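Long-range contacts in hypothetical multiheme protein (Ignicoccus hospitalis KIN4/I, PDB 4QO5), which probably carries electrons through its eight c-type hemes as a membrane-associated octaheme cytochrome, although its precise reaction is not established: residues R315-I320 with I480-A485; L240-P245 with W473-N478. All coordinates share one frame; numbering follows the deposited sequence.

Contact 1: residues R315-I320 with I480-A485; sequences RLFGLI and IRYGTA. With HEC (heme c), chain E.
Polar bonds from both segments converge on the propionates of one heme c. Arg315 offers NE and NH2 to O2D, at 2.9 and 2.8 Å, and its NH1 reaches O2A of the other propionate at 2.9 Å. Tyr482 OH gives a very short 2.4 Å bond to O1D, so each oxygen of that carboxylate is gripped from a different segment. A second polar group acts on the backbone: Arg481, its chain bent at chi3 (-74°), puts NE on an in-plane lone pair of Leu316 O at 2.7 Å; NH2 adds a weak bond to the same oxygen and donates to a water, which in turn donates to Ile320 O. These bonds fix the loop between strands 314-315 and 323-324 against the last turns of helix 464-485 in this multiheme fold; Met486, just beyond, is an axial ligand of another heme. Among the apolar contacts, Leu316 CD1 rests on Ala485 CB, 3.6 Å apart, Leu316 CB comes 4.0 Å from Tyr482 CE1, and one face of the Phe317 ring lies over heme CHA, with CE1 3.3 Å from C2A. An alanine at Phe317 would remove this ring and would probably loosen packing along the propionate-bearing heme edge.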
loop_
_atom_site.group_PDB
_atom_site.type_symbol
_atom_site.label_atom_id
_atom_site.label_comp_id
_atom_site.label_asym_id
_atom_site.label_seq_id
_atom_site.Cartn_x
_atom_site.Cartn_y
_atom_site.Cartn_z
ATOM N N ARG A 315 -17.829 -7.507 17.534
ATOM C CA ARG A 315 -16.511 -7.934 17.043
ATOM C C ARG A 315 -16.584 -8.189 15.546
ATOM O O ARG A 315 -17.265 -9.118 15.104
ATOM C CB ARG A 315 -16.039 -9.202 17.767
ATOM C CG ARG A 315 -14.582 -9.595 17.431
ATOM C CD ARG A 315 -13.636 -9.032 18.468
ATOM N NE ARG A 315 -12.216 -9.147 18.125
ATOM C CZ ARG A 315 -11.395 -10.065 18.626
ATOM N NH1 ARG A 315 -11.837 -10.986 19.484
ATOM N NH2 ARG A 315 -10.118 -10.062 18.276
ATOM N N LEU A 316 -15.890 -7.360 14.770
ATOM C CA LEU A 316 -15.904 -7.459 13.307
ATOM C C LEU A 316 -14.967 -8.545 12.791
ATOM O O LEU A 316 -15.101 -8.981 11.646
ATOM C CB LEU A 316 -15.503 -6.127 12.664
ATOM C CG LEU A 316 -16.353 -4.894 12.980
ATOM C CD1 LEU A 316 -15.908 -3.724 12.094
ATOM C CD2 LEU A 316 -17.852 -5.176 12.819
ATOM N N PHE A 317 -14.006 -8.958 13.629
ATOM C CA PHE A 317 -13.103 -10.056 13.314
ATOM C C PHE A 317 -13.850 -11.365 13.536
ATOM O O PHE A 317 -14.152 -11.737 14.678
ATOM C CB PHE A 317 -11.885 -9.972 14.242
ATOM C CG PHE A 317 -10.728 -10.848 13.852
ATOM C CD1 PHE A 317 -10.507 -12.049 14.507
ATOM C CD2 PHE A 317 -9.822 -10.443 12.880
ATOM C CE1 PHE A 317 -9.435 -12.853 14.190
ATOM C CE2 PHE A 317 -8.739 -11.242 12.556
ATOM C CZ PHE A 317 -8.538 -12.449 13.214
ATOM N N GLY A 318 -14.141 -12.074 12.454
ATOM C CA GLY A 318 -15.006 -13.243 12.528
ATOM C C GLY A 318 -14.354 -14.445 13.190
ATOM O O GLY A 318 -13.234 -14.850 12.833
ATOM N N LEU A 319 -15.046 -15.026 14.166
ATOM C CA LEU A 319 -14.531 -16.226 14.816
ATOM C C LEU A 319 -15.592 -17.315 14.982
ATOM O O LEU A 319 -15.909 -17.692 16.114
ATOM C CB LEU A 319 -13.936 -15.856 16.176
ATOM C CG LEU A 319 -12.743 -14.894 16.098
ATOM C CD1 LEU A 319 -12.415 -14.296 17.471
ATOM C CD2 LEU A 319 -11.515 -15.595 15.486
ATOM N N ILE A 320 -16.153 -17.821 13.881
ATOM C CA ILE A 320 -15.803 -17.418 12.510
ATOM C C ILE A 320 -16.763 -16.332 12.000
ATOM O O ILE A 320 -16.527 -15.727 10.950
ATOM C CB ILE A 320 -15.866 -18.619 11.559
ATOM C CG1 ILE A 320 -17.303 -19.149 11.500
ATOM C CG2 ILE A 320 -14.860 -19.698 11.994
ATOM C CD1 ILE A 320 -17.517 -20.283 10.524
ATOM N N ILE A 480 -14.737 -6.648 4.497
ATOM C CA ILE A 480 -16.021 -6.018 4.174
ATOM C C ILE A 480 -16.591 -5.280 5.379
ATOM O O ILE A 480 -17.071 -4.146 5.271
ATOM C CB ILE A 480 -17.036 -7.063 3.665
ATOM C CG1 ILE A 480 -16.607 -7.568 2.287
ATOM C CG2 ILE A 480 -18.458 -6.456 3.576
ATOM C CD1 ILE A 480 -17.274 -8.874 1.881
ATOM N N ARG A 481 -16.525 -5.929 6.540
ATOM C CA ARG A 481 -17.014 -5.334 7.770
ATOM C C ARG A 481 -16.150 -4.138 8.174
ATOM O O ARG A 481 -16.675 -3.090 8.525
ATOM C CB ARG A 481 -17.060 -6.384 8.883
ATOM C CG ARG A 481 -18.108 -7.468 8.622
ATOM C CD ARG A 481 -18.222 -8.428 9.808
ATOM N NE ARG A 481 -17.089 -9.346 9.917
ATOM C CZ ARG A 481 -17.153 -10.645 9.634
ATOM N NH1 ARG A 481 -18.283 -11.177 9.198
ATOM N NH2 ARG A 481 -16.083 -11.414 9.776
ATOM N N TYR A 482 -14.827 -4.287 8.088
ATOM C CA TYR A 482 -13.926 -3.180 8.408
ATOM C C TYR A 482 -14.179 -1.967 7.508
ATOM O O TYR A 482 -14.181 -0.813 7.975
ATOM C CB TYR A 482 -12.467 -3.610 8.189
ATOM C CG TYR A 482 -11.778 -4.249 9.377
ATOM C CD1 TYR A 482 -12.402 -5.219 10.151
ATOM C CD2 TYR A 482 -10.480 -3.893 9.700
ATOM C CE1 TYR A 482 -11.730 -5.816 11.231
ATOM C CE2 TYR A 482 -9.808 -4.482 10.768
ATOM C CZ TYR A 482 -10.435 -5.429 11.529
ATOM O OH TYR A 482 -9.742 -5.998 12.586
ATOM N N GLY A 483 -14.311 -2.231 6.211
ATOM C CA GLY A 483 -14.472 -1.185 5.207
ATOM C C GLY A 483 -15.783 -0.445 5.396
ATOM O O GLY A 483 -15.867 0.764 5.190
ATOM N N THR A 484 -16.805 -1.177 5.824
ATOM C CA THR A 484 -18.125 -0.564 6.072
ATOM C C THR A 484 -18.046 0.278 7.340
ATOM O O THR A 484 -18.465 1.421 7.354
ATOM C CB THR A 484 -19.204 -1.634 6.197
ATOM O OG1 THR A 484 -19.188 -2.447 5.018
ATOM C CG2 THR A 484 -20.601 -1.000 6.372
ATOM N N ALA A 485 -17.443 -0.278 8.394
ATOM C CA ALA A 485 -17.319 0.437 9.658
ATOM C C ALA A 485 -16.519 1.727 9.536
ATOM O O ALA A 485 -16.836 2.717 10.199
ATOM C CB ALA A 485 -16.681 -0.465 10.724
HETATM FE FE HEC E . -3.733 -12.178 14.556
HETATM C CHA HEC E . -6.639 -11.214 16.213
HETATM C CHB HEC E . -4.836 -15.415 14.663
HETATM C CHC HEC E . -0.988 -13.188 12.743
HETATM C CHD HEC E . -2.940 -8.928 13.974
HETATM N NA HEC E . -5.441 -13.100 15.255
HETATM C C1A HEC E . -6.457 -12.557 16.006
HETATM C C2A HEC E . -7.274 -13.639 16.521
HETATM C C3A HEC E . -6.756 -14.779 16.069
HETATM C C4A HEC E . -5.609 -14.465 15.268
HETATM C CMA HEC E . -7.240 -16.226 16.295
HETATM C CAA HEC E . -8.506 -13.497 17.445
HETATM C CBA HEC E . -7.981 -13.831 18.845
HETATM C CGA HEC E . -9.021 -13.642 19.928
HETATM O O1A HEC E . -9.452 -14.655 20.537
HETATM O O2A HEC E . -9.413 -12.480 20.178
HETATM N NB HEC E . -3.063 -13.930 13.887
HETATM C C1B HEC E . -3.669 -15.159 13.993
HETATM C C2B HEC E . -2.838 -16.165 13.388
HETATM C C3B HEC E . -1.821 -15.525 12.796
HETATM C C4B HEC E . -1.903 -14.129 13.156
HETATM C CMB HEC E . -3.258 -17.651 13.263
HETATM C CAB HEC E . -0.655 -16.012 11.905
HETATM C CBB HEC E . -0.775 -17.347 11.138
HETATM N NC HEC E . -2.281 -11.297 13.507
HETATM C C1C HEC E . -1.165 -11.843 12.914
HETATM C C2C HEC E . -0.197 -10.791 12.676
HETATM C C3C HEC E . -0.882 -9.657 12.887
HETATM C C4C HEC E . -2.122 -9.936 13.508
HETATM C CMC HEC E . 1.091 -11.035 11.847
HETATM C CAC HEC E . -0.607 -8.171 12.736
HETATM C CBC HEC E . -0.108 -7.865 11.291
HETATM N ND HEC E . -4.637 -10.361 15.028
HETATM C C1D HEC E . -4.125 -9.131 14.652
HETATM C C2D HEC E . -5.044 -8.099 15.051
HETATM C C3D HEC E . -6.206 -8.806 15.733
HETATM C C4D HEC E . -5.870 -10.207 15.676
HETATM C CMD HEC E . -4.882 -6.593 14.829
HETATM C CAD HEC E . -7.489 -8.173 16.321
HETATM C CBD HEC E . -8.384 -7.815 15.138
HETATM C CGD HEC E . -9.755 -7.395 15.595
HETATM O O1D HEC E . -10.470 -6.760 14.780
HETATM O O2D HEC E . -10.134 -7.680 16.752
HETATM O O HOH W 1 -17.284 -14.023 9.018
HETATM O O HOH W 2 -4.934 -11.905 12.361
#

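Contact 2: residues L240-P245 with W473-N478; sequences LDPDVP and WLFYSN. With HEC (heme c), chain E.
Phe475, Asp243 and Pro242 have the most surface buried here, with Pro242 against the face of the Phe475 ring and Asp243, joined mainly through backbone atoms, beside it. Pro242, preceded by a cis peptide, sets CG over one face of the Phe475 ring, 3.7 Å from its centroid and 14° off the normal, a CH-pi contact. The proline ring runs alongside the phenyl group in the same direction. Backbone C-H groups tighten the fit in both directions: Phe475 CA lies 3.6 Å from Pro242 O, and Asp243 CA lies 3.4 Å from Leu474 O. The helical partner carries a pi-type turn at 473-477, evidenced by the Asn478 N to Trp473 O bond at 3.2 Å, and the loop runs to Pro245, the N-cap of helix 246-252. Asn478 ND2 makes a weak bond to Asp243 O at 3.4 Å, while its OD1 is hydrogen-bonded to Arg481 NH2. Asp243 turns its carboxylate to the heme c: chi1 of 49° tucks CG between the backbone N and the carbonyl carbon, and OD1 accepts from a water at 2.6 Å that sits 2.5 Å from heme FE. A water-ligated iron beneath an acid is consistent with a site able to bind a small exogenous ligand. Asp490 of the third subunit approaches Asp243 OD2, and these like charges would probably raise the proton affinity of one carboxylate.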
loop_
_atom_site.group_PDB
_atom_site.type_symbol
_atom_site.label_atom_id
_atom_site.label_comp_id
_atom_site.label_asym_id
_atom_site.label_seq_id
_atom_site.Cartn_x
_atom_site.Cartn_y
_atom_site.Cartn_z
ATOM N N LEU A 240 -3.109 -4.320 9.360
ATOM C CA LEU A 240 -2.984 -4.290 7.917
ATOM C C LEU A 240 -3.732 -5.404 7.206
ATOM O O LEU A 240 -4.046 -6.449 7.774
ATOM C CB LEU A 240 -1.512 -4.443 7.508
ATOM C CG LEU A 240 -0.500 -3.367 7.843
ATOM C CD1 LEU A 240 0.846 -3.748 7.204
ATOM C CD2 LEU A 240 -0.990 -2.028 7.334
ATOM N N ASP A 241 -3.967 -5.153 5.925
ATOM C CA ASP A 241 -4.410 -6.136 4.952
ATOM C C ASP A 241 -3.528 -7.388 4.995
ATOM O O ASP A 241 -2.316 -7.288 5.193
ATOM C CB ASP A 241 -4.272 -5.451 3.579
ATOM C CG ASP A 241 -4.605 -6.359 2.423
ATOM O OD1 ASP A 241 -3.672 -6.719 1.668
ATOM O OD2 ASP A 241 -5.795 -6.677 2.250
ATOM N N PRO A 242 -4.108 -8.578 4.764
ATOM C CA PRO A 242 -5.494 -8.919 4.400
ATOM C C PRO A 242 -6.432 -9.213 5.560
ATOM O O PRO A 242 -7.647 -9.194 5.348
ATOM C CB PRO A 242 -5.326 -10.201 3.584
ATOM C CG PRO A 242 -4.099 -10.865 4.195
ATOM C CD PRO A 242 -3.186 -9.720 4.604
ATOM N N ASP A 243 -5.884 -9.507 6.739
ATOM C CA ASP A 243 -6.698 -10.008 7.852
ATOM C C ASP A 243 -7.341 -8.923 8.695
ATOM O O ASP A 243 -8.463 -9.080 9.204
ATOM C CB ASP A 243 -5.879 -10.962 8.751
ATOM C CG ASP A 243 -4.504 -10.390 9.167
ATOM O OD1 ASP A 243 -4.138 -10.523 10.369
ATOM O OD2 ASP A 243 -3.760 -9.861 8.299
ATOM N N VAL A 244 -6.635 -7.813 8.866
ATOM C CA VAL A 244 -7.101 -6.795 9.800
ATOM C C VAL A 244 -6.855 -5.397 9.225
ATOM O O VAL A 244 -6.214 -4.568 9.859
ATOM C CB VAL A 244 -6.394 -6.965 11.189
ATOM C CG1 VAL A 244 -6.921 -8.202 11.924
ATOM C CG2 VAL A 244 -4.869 -7.091 11.021
ATOM N N PRO A 245 -7.425 -5.112 8.035
ATOM C CA PRO A 245 -6.972 -3.989 7.202
ATOM C C PRO A 245 -7.451 -2.620 7.666
ATOM O O PRO A 245 -7.864 -1.819 6.823
ATOM C CB PRO A 245 -7.625 -4.289 5.853
ATOM C CG PRO A 245 -8.963 -4.910 6.239
ATOM C CD PRO A 245 -8.572 -5.816 7.428
ATOM N N TRP A 473 -13.777 -15.967 5.825
ATOM C CA TRP A 473 -13.996 -15.151 7.015
ATOM C C TRP A 473 -12.800 -14.291 7.416
ATOM O O TRP A 473 -12.947 -13.074 7.584
ATOM C CB TRP A 473 -14.535 -15.961 8.213
ATOM C CG TRP A 473 -13.901 -17.298 8.459
ATOM C CD1 TRP A 473 -14.237 -18.488 7.875
ATOM C CD2 TRP A 473 -12.859 -17.597 9.405
ATOM N NE1 TRP A 473 -13.447 -19.502 8.378
ATOM C CE2 TRP A 473 -12.599 -18.981 9.318
ATOM C CE3 TRP A 473 -12.114 -16.825 10.302
ATOM C CZ2 TRP A 473 -11.626 -19.612 10.098
ATOM C CZ3 TRP A 473 -11.137 -17.455 11.077
ATOM C CH2 TRP A 473 -10.907 -18.835 10.966
ATOM N N LEU A 474 -11.622 -14.908 7.558
ATOM C CA LEU A 474 -10.439 -14.202 8.040
ATOM C C LEU A 474 -9.995 -13.029 7.167
ATOM O O LEU A 474 -9.462 -12.034 7.676
ATOM C CB LEU A 474 -9.263 -15.184 8.213
ATOM C CG LEU A 474 -7.977 -14.648 8.824
ATOM C CD1 LEU A 474 -8.207 -14.267 10.276
ATOM C CD2 LEU A 474 -6.866 -15.694 8.710
ATOM N N PHE A 475 -10.173 -13.145 5.861
ATOM C CA PHE A 475 -9.775 -12.051 4.972
ATOM C C PHE A 475 -10.987 -11.256 4.482
ATOM O O PHE A 475 -11.086 -10.055 4.707
ATOM C CB PHE A 475 -9.009 -12.552 3.736
ATOM C CG PHE A 475 -7.670 -13.190 4.033
ATOM C CD1 PHE A 475 -7.149 -13.220 5.311
ATOM C CD2 PHE A 475 -6.935 -13.752 2.992
ATOM C CE1 PHE A 475 -5.914 -13.806 5.558
ATOM C CE2 PHE A 475 -5.704 -14.336 3.230
ATOM C CZ PHE A 475 -5.198 -14.363 4.518
ATOM N N TYR A 476 -11.896 -11.931 3.799
ATOM C CA TYR A 476 -12.885 -11.215 2.976
ATOM C C TYR A 476 -14.048 -10.654 3.800
ATOM O O TYR A 476 -14.372 -9.470 3.685
ATOM C CB TYR A 476 -13.366 -12.098 1.816
ATOM C CG TYR A 476 -12.195 -12.669 1.034
ATOM C CD1 TYR A 476 -11.072 -11.891 0.769
ATOM C CD2 TYR A 476 -12.199 -13.986 0.594
ATOM C CE1 TYR A 476 -9.989 -12.406 0.077
ATOM C CE2 TYR A 476 -11.104 -14.512 -0.098
ATOM C CZ TYR A 476 -10.016 -13.719 -0.355
ATOM O OH TYR A 476 -8.942 -14.241 -1.054
ATOM N N SER A 477 -14.645 -11.485 4.652
ATOM C CA SER A 477 -15.757 -11.004 5.481
ATOM C C SER A 477 -15.227 -9.925 6.405
ATOM O O SER A 477 -15.865 -8.895 6.584
ATOM C CB SER A 477 -16.412 -12.129 6.281
ATOM O OG SER A 477 -17.035 -13.072 5.429
ATOM N N ASN A 478 -14.047 -10.157 6.981
ATOM C CA ASN A 478 -13.433 -9.143 7.831
ATOM C C ASN A 478 -13.230 -7.817 7.106
ATOM O O ASN A 478 -13.546 -6.757 7.633
ATOM C CB ASN A 478 -12.086 -9.626 8.366
ATOM C CG ASN A 478 -12.235 -10.610 9.516
ATOM O OD1 ASN A 478 -13.346 -10.893 9.984
ATOM N ND2 ASN A 478 -11.109 -11.142 9.972
HETATM FE FE HEC E . -3.733 -12.178 14.556
HETATM C CHA HEC E . -6.639 -11.214 16.213
HETATM C CHB HEC E . -4.836 -15.415 14.663
HETATM C CHC HEC E . -0.988 -13.188 12.743
HETATM C CHD HEC E . -2.940 -8.928 13.974
HETATM N NA HEC E . -5.441 -13.100 15.255
HETATM C C1A HEC E . -6.457 -12.557 16.006
HETATM C C2A HEC E . -7.274 -13.639 16.521
HETATM C C3A HEC E . -6.756 -14.779 16.069
HETATM C C4A HEC E . -5.609 -14.465 15.268
HETATM C CMA HEC E . -7.240 -16.226 16.295
HETATM C CAA HEC E . -8.506 -13.497 17.445
HETATM C CBA HEC E . -7.981 -13.831 18.845
HETATM C CGA HEC E . -9.021 -13.642 19.928
HETATM O O1A HEC E . -9.452 -14.655 20.537
HETATM O O2A HEC E . -9.413 -12.480 20.178
HETATM N NB HEC E . -3.063 -13.930 13.887
HETATM C C1B HEC E . -3.669 -15.159 13.993
HETATM C C2B HEC E . -2.838 -16.165 13.388
HETATM C C3B HEC E . -1.821 -15.525 12.796
HETATM C C4B HEC E . -1.903 -14.129 13.156
HETATM C CMB HEC E . -3.258 -17.651 13.263
HETATM C CAB HEC E . -0.655 -16.012 11.905
HETATM C CBB HEC E . -0.775 -17.347 11.138
HETATM N NC HEC E . -2.281 -11.297 13.507
HETATM C C1C HEC E . -1.165 -11.843 12.914
HETATM C C2C HEC E . -0.197 -10.791 12.676
HETATM C C3C HEC E . -0.882 -9.657 12.887
HETATM C C4C HEC E . -2.122 -9.936 13.508
HETATM C CMC HEC E . 1.091 -11.035 11.847
HETATM C CAC HEC E . -0.607 -8.171 12.736
HETATM C CBC HEC E . -0.108 -7.865 11.291
HETATM N ND HEC E . -4.637 -10.361 15.028
HETATM C C1D HEC E . -4.125 -9.131 14.652
HETATM C C2D HEC E . -5.044 -8.099 15.051
HETATM C C3D HEC E . -6.206 -8.806 15.733
HETATM C C4D HEC E . -5.870 -10.207 15.676
HETATM C CMD HEC E . -4.882 -6.593 14.829
HETATM C CAD HEC E . -7.489 -8.173 16.321
HETATM C CBD HEC E . -8.384 -7.815 15.138
HETATM C CGD HEC E . -9.755 -7.395 15.595
HETATM O O1D HEC E . -10.470 -6.760 14.780
HETATM O O2D HEC E . -10.134 -7.680 16.752
HETATM O O HOH W 2 -4.934 -11.905 12.361
#

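Overall arrangement
Followed from the N terminus, the chain passes 240-245, then 315-320, and later reaches 473-478 and 480-485 on helix 464-485. Contact 2 closes a loop of 227 residues and contact 1 one of 159; because their segments alternate, the two loops cross. The helix is the shared element, holding the segment just before helix 246-252 and the loop between strands 314-315 and 323-324. The centres of contact 1 and contact 2 lie about 8 Å apart. The two touch directly: Gly318 N of contact 1 is 2.9 Å from Asn478 OD1 of contact 2, a probable hydrogen bond. Both contacts also reach the same heme c, contact 1 at its propionates and contact 2 at its water-bearing face.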